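Local coordinates for protein NADH oxidoreductase (Mesorhizobium loti, PDB 3PI7) that probably acts as an NADPH-dependent oxidoreductase, possibly a quinone reductase, with a GroES-like fold and an NAD(P)-binding Rossmann fold, at residues K166-T171 with G183-E188; H212-N215 with D220-A223. All blocks are in the same frame, centred on the assembly; numbering follows the deposited sequence.

Interaction 1. Residues K166-T171 with G183-E188; sequences KAFVMT and GLAKEE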
loop_
_atom_site.group_PDB
_atom_site.type_symbol
_atom_site.label_atom_id
_atom_site.label_comp_id
_atom_site.label_asym_id
_atom_site.label_seq_id
_atom_site.Cartn_x
_atom_site.Cartn_y
_atom_site.Cartn_z
ATOM N N LYS A 166 -17.588 4.425 -11.049
ATOM C CA LYS A 166 -18.870 4.287 -10.383
ATOM C C LYS A 166 -18.876 3.152 -9.355
ATOM O O LYS A 166 -19.381 3.342 -8.241
ATOM C CB LYS A 166 -20.025 4.137 -11.396
ATOM C CG LYS A 166 -20.304 5.440 -12.162
ATOM C CD LYS A 166 -20.712 6.649 -11.259
ATOM C CE LYS A 166 -20.711 7.966 -12.004
ATOM N NZ LYS A 166 -21.327 9.053 -11.204
ATOM N N ALA A 167 -18.239 2.017 -9.676
ATOM C CA ALA A 167 -18.216 0.910 -8.727
ATOM C C ALA A 167 -17.106 1.048 -7.715
ATOM O O ALA A 167 -16.024 1.492 -8.046
ATOM C CB ALA A 167 -18.047 -0.410 -9.456
ATOM N N PHE A 168 -17.374 0.622 -6.468
ATOM C CA PHE A 168 -16.357 0.617 -5.426
ATOM C C PHE A 168 -16.697 -0.521 -4.474
ATOM O O PHE A 168 -17.802 -1.063 -4.539
ATOM C CB PHE A 168 -16.241 1.981 -4.745
ATOM C CG PHE A 168 -17.435 2.358 -3.921
ATOM C CD1 PHE A 168 -18.595 2.849 -4.527
ATOM C CD2 PHE A 168 -17.433 2.165 -2.538
ATOM C CE1 PHE A 168 -19.689 3.235 -3.754
ATOM C CE2 PHE A 168 -18.544 2.532 -1.769
ATOM C CZ PHE A 168 -19.681 3.008 -2.390
ATOM N N VAL A 169 -15.726 -0.950 -3.684
ATOM C CA VAL A 169 -15.926 -2.130 -2.836
ATOM C C VAL A 169 -15.814 -1.771 -1.366
ATOM O O VAL A 169 -14.972 -0.961 -0.982
ATOM C CB VAL A 169 -14.915 -3.272 -3.210
ATOM C CG1 VAL A 169 -15.193 -4.565 -2.440
ATOM C CG2 VAL A 169 -14.913 -3.545 -4.701
HETATM N N MSE A 170 -16.603 -2.481 -0.539
HETATM C CA MSE A 170 -16.534 -2.315 0.911
HETATM C C MSE A 170 -16.718 -3.640 1.599
HETATM O O MSE A 170 -17.639 -4.376 1.267
HETATM C CB MSE A 170 -17.609 -1.343 1.421
HETATM C CG MSE A 170 -17.329 0.074 1.006
HETATM SE SE MSE A 170 -18.498 1.311 1.861
HETATM C CE MSE A 170 -20.154 0.789 0.981
ATOM N N THR A 171 -15.842 -3.947 2.561
ATOM C CA THR A 171 -16.077 -5.097 3.443
ATOM C C THR A 171 -16.931 -4.621 4.632
ATOM O O THR A 171 -17.044 -3.410 4.873
ATOM C CB THR A 171 -14.792 -5.723 3.919
ATOM O OG1 THR A 171 -13.914 -4.698 4.363
ATOM C CG2 THR A 171 -14.140 -6.567 2.888
ATOM N N GLY A 183 -25.886 4.890 0.960
ATOM C CA GLY A 183 -26.869 5.963 0.767
ATOM C C GLY A 183 -26.342 7.106 -0.085
ATOM O O GLY A 183 -26.985 7.501 -1.058
ATOM N N LEU A 184 -25.145 7.608 0.243
ATOM C CA LEU A 184 -24.446 8.642 -0.538
ATOM C C LEU A 184 -24.211 8.192 -1.972
ATOM O O LEU A 184 -24.367 8.970 -2.909
ATOM C CB LEU A 184 -23.076 8.957 0.092
ATOM C CG LEU A 184 -23.066 9.711 1.424
ATOM C CD1 LEU A 184 -21.648 9.783 1.997
ATOM C CD2 LEU A 184 -23.635 11.135 1.263
ATOM N N ALA A 185 -23.744 6.939 -2.134
ATOM C CA ALA A 185 -23.460 6.358 -3.427
ATOM C C ALA A 185 -24.702 6.319 -4.290
ATOM O O ALA A 185 -24.639 6.723 -5.443
ATOM C CB ALA A 185 -22.913 4.956 -3.241
ATOM N N LYS A 186 -25.831 5.889 -3.722
ATOM C CA LYS A 186 -27.096 5.759 -4.461
ATOM C C LYS A 186 -27.533 7.129 -4.998
ATOM O O LYS A 186 -27.981 7.221 -6.140
ATOM C CB LYS A 186 -28.187 5.129 -3.575
ATOM C CG LYS A 186 -29.489 4.813 -4.315
ATOM C CD LYS A 186 -30.574 4.306 -3.373
ATOM C CE LYS A 186 -31.843 3.980 -4.131
ATOM N NZ LYS A 186 -32.781 3.163 -3.311
ATOM N N GLU A 187 -27.360 8.178 -4.198
ATOM C CA GLU A 187 -27.705 9.553 -4.574
ATOM C C GLU A 187 -26.934 10.030 -5.796
ATOM O O GLU A 187 -27.488 10.746 -6.624
ATOM C CB GLU A 187 -27.395 10.515 -3.418
ATOM C CG GLU A 187 -28.296 10.426 -2.208
ATOM C CD GLU A 187 -27.861 11.352 -1.088
ATOM O OE1 GLU A 187 -27.150 12.346 -1.366
ATOM O OE2 GLU A 187 -28.219 11.070 0.077
ATOM N N GLU A 188 -25.645 9.662 -5.889
ATOM C CA GLU A 188 -24.748 10.119 -6.942
ATOM C C GLU A 188 -24.567 9.118 -8.079
ATOM O O GLU A 188 -23.739 9.353 -8.955
ATOM C CB GLU A 188 -23.378 10.461 -6.341
ATOM C CG GLU A 188 -23.441 11.529 -5.268
ATOM C CD GLU A 188 -22.822 12.865 -5.626
ATOM O OE1 GLU A 188 -22.980 13.316 -6.784
ATOM O OE2 GLU A 188 -22.214 13.482 -4.721
#

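Interaction 2. Residues H212-N215 with D220-A223; sequences HVLN and DFEA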
loop_
_atom_site.group_PDB
_atom_site.type_symbol
_atom_site.label_atom_id
_atom_site.label_comp_id
_atom_site.label_asym_id
_atom_site.label_seq_id
_atom_site.Cartn_x
_atom_site.Cartn_y
_atom_site.Cartn_z
ATOM N N HIS A 212 -24.068 -4.723 -5.531
ATOM C CA HIS A 212 -23.752 -6.130 -5.285
ATOM C C HIS A 212 -23.587 -6.373 -3.804
ATOM O O HIS A 212 -22.938 -5.586 -3.113
ATOM C CB HIS A 212 -22.440 -6.519 -6.016
ATOM C CG HIS A 212 -22.528 -6.436 -7.507
ATOM N ND1 HIS A 212 -22.868 -7.541 -8.268
ATOM C CD2 HIS A 212 -22.277 -5.392 -8.334
ATOM C CE1 HIS A 212 -22.809 -7.135 -9.530
ATOM N NE2 HIS A 212 -22.494 -5.845 -9.618
ATOM N N VAL A 213 -24.091 -7.510 -3.328
ATOM C CA VAL A 213 -23.946 -7.887 -1.925
ATOM C C VAL A 213 -23.491 -9.319 -1.965
ATOM O O VAL A 213 -24.234 -10.172 -2.431
ATOM C CB VAL A 213 -25.211 -7.667 -1.045
ATOM C CG1 VAL A 213 -24.904 -7.988 0.426
ATOM C CG2 VAL A 213 -25.717 -6.246 -1.171
ATOM N N LEU A 214 -22.257 -9.575 -1.553
ATOM C CA LEU A 214 -21.709 -10.931 -1.647
ATOM C C LEU A 214 -21.538 -11.533 -0.278
ATOM O O LEU A 214 -20.999 -10.883 0.612
ATOM C CB LEU A 214 -20.355 -10.916 -2.372
ATOM C CG LEU A 214 -20.284 -10.168 -3.737
ATOM C CD1 LEU A 214 -18.902 -10.259 -4.319
ATOM C CD2 LEU A 214 -21.309 -10.703 -4.716
ATOM N N ASN A 215 -21.991 -12.775 -0.120
ATOM C CA ASN A 215 -21.828 -13.504 1.130
ATOM C C ASN A 215 -20.459 -14.183 1.044
ATOM O O ASN A 215 -20.234 -15.071 0.208
ATOM C CB ASN A 215 -22.996 -14.489 1.381
ATOM C CG ASN A 215 -22.954 -15.101 2.758
ATOM O OD1 ASN A 215 -21.899 -15.185 3.391
ATOM N ND2 ASN A 215 -24.103 -15.514 3.268
ATOM N N ASP A 220 -18.624 -20.558 -3.495
ATOM C CA ASP A 220 -18.124 -19.987 -4.749
ATOM C C ASP A 220 -17.870 -18.471 -4.645
ATOM O O ASP A 220 -17.829 -17.794 -5.675
ATOM C CB ASP A 220 -19.102 -20.294 -5.903
ATOM C CG ASP A 220 -20.532 -19.823 -5.706
ATOM O OD1 ASP A 220 -20.889 -19.452 -4.558
ATOM O OD2 ASP A 220 -21.299 -19.837 -6.694
ATOM N N PHE A 221 -17.660 -17.948 -3.416
ATOM C CA PHE A 221 -17.400 -16.521 -3.209
ATOM C C PHE A 221 -16.296 -15.949 -4.122
ATOM O O PHE A 221 -16.514 -14.889 -4.710
ATOM C CB PHE A 221 -17.027 -16.233 -1.751
ATOM C CG PHE A 221 -16.500 -14.834 -1.549
ATOM C CD1 PHE A 221 -17.348 -13.731 -1.652
ATOM C CD2 PHE A 221 -15.148 -14.611 -1.310
ATOM C CE1 PHE A 221 -16.854 -12.434 -1.512
ATOM C CE2 PHE A 221 -14.658 -13.305 -1.151
ATOM C CZ PHE A 221 -15.515 -12.227 -1.266
ATOM N N GLU A 222 -15.096 -16.589 -4.182
ATOM C CA GLU A 222 -13.993 -16.044 -4.975
ATOM C C GLU A 222 -14.331 -16.008 -6.456
ATOM O O GLU A 222 -13.995 -15.023 -7.125
ATOM C CB GLU A 222 -12.669 -16.788 -4.734
ATOM C CG GLU A 222 -11.952 -16.258 -3.497
ATOM C CD GLU A 222 -10.433 -16.195 -3.507
ATOM O OE1 GLU A 222 -9.853 -15.763 -4.530
ATOM O OE2 GLU A 222 -9.829 -16.474 -2.445
ATOM N N ALA A 223 -15.025 -17.042 -6.962
ATOM C CA ALA A 223 -15.425 -17.110 -8.377
ATOM C C ALA A 223 -16.459 -16.001 -8.692
ATOM O O ALA A 223 -16.288 -15.285 -9.669
ATOM C CB ALA A 223 -15.978 -18.487 -8.717
#

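Interaction 1. Residues K166-T171 with G183-E188
Ala185 meets the ring of Phe168, the apolar centre of this small interface between a strand and the helix that follows it. Its CB points to the strand and touches the ring at its edge, near the ring plane, 3.7 Å from Phe168 CE1 and 3.9 Å from CZ. The methyl group thus abuts two neighbouring carbons of the rim. On the strand, the bond from Phe168 CA to CB points to the helix, and CG stands between the backbone N and the carbonyl carbon (chi1 68°), which places the ring with CE1 and CZ against Ala185 CB. Its edge is also approached in plane by Lys166 O and by the selenium of Met170, a selenomethionine. Phe157 touches Ala185, and Val160 touches Phe168, so helix 148-163 also packs against both residues.

Further along, Glu187 pairs through OE2 with Arg311 in a salt bridge. Glu188 closes the contact at an exposed margin through its backbone: Lys166 NZ gives a weak hydrogen bond of 3.3 Å to Glu188 O. The lysine chain bends once, at chi2 (-60°), and then runs extended to bring NZ to that carbonyl. The carboxylate is not the partner, since Glu188 OE1 lies 6.4 Å from Lys166 NZ. The ammonium group also makes a cation-pi contact with Phe190, between helix 176-188 and strand 191-196.

A buried aromatic on a strand, met at its edge by an alanine of the succeeding helix, here packs the first two elements of the beta-alpha-beta unit 167-170, 176-188, 191-196 in a Rossmann fold.

Interaction 2. Residues H212-N215 with D220-A223
This is an apolar strand-to-helix contact at one margin of the Rossmann sheet: Leu214 and the backbone of Asn215, on strand 212-215, the outermost within this chain, receive the ring of Phe221 from the first turn of helix 221-232. It has no hydrogen bond across it and rests on van der Waals packing. Phe221 CG lies anti to the backbone N (chi1 169°), which carries the ring from the helix to the strand. The two side chains cross at about a right angle, and Leu214 CB sits at the ring edge, in plane, 3.9 Å from Phe221 CE1. The leucine's CD1 adds a second touch to that same ring carbon at 4.1 Å.

Asn215 contributes main chain; its CB points away from the helix, while ND2 bonds to Asp199 and OD1 accepts from Lys217 N. Around the ring, Thr195 of strand 191-196 and Leu245 of helix 243-252 make further contacts with Phe221. Replacing Phe221 with an alanine would probably open a gap beside Leu214 and remove its apolar contact with this first turn. The closest approach is polar to aromatic, with Asn215 O lying oblique to the ring at 3.7 Å from Phe221 CD1.

Overall arrangement
Interactions 1 and 2 show one rule of alpha/beta architecture applied twice: a strand of the parallel sheet is packed by the helix that succeeds it. Their centres are 17 Å apart and their nearest atoms about 7 Å, with no touch; strand 191-196 lies between strands 167-170 and 212-215. That middle strand serves both, with Pro192 and Val194 contacting the residues of interaction 1 and Thr195 meeting Phe221 of interaction 2. This alternation is consistent with helices 176-188 and 221-232 lying on different faces of the sheet. A glycerol, probably from the crystallisation liquor, lies about 3 Å from the side chain of Leu214, whereas the potassium ligands Asp19 and Tyr21 belong to neither contact.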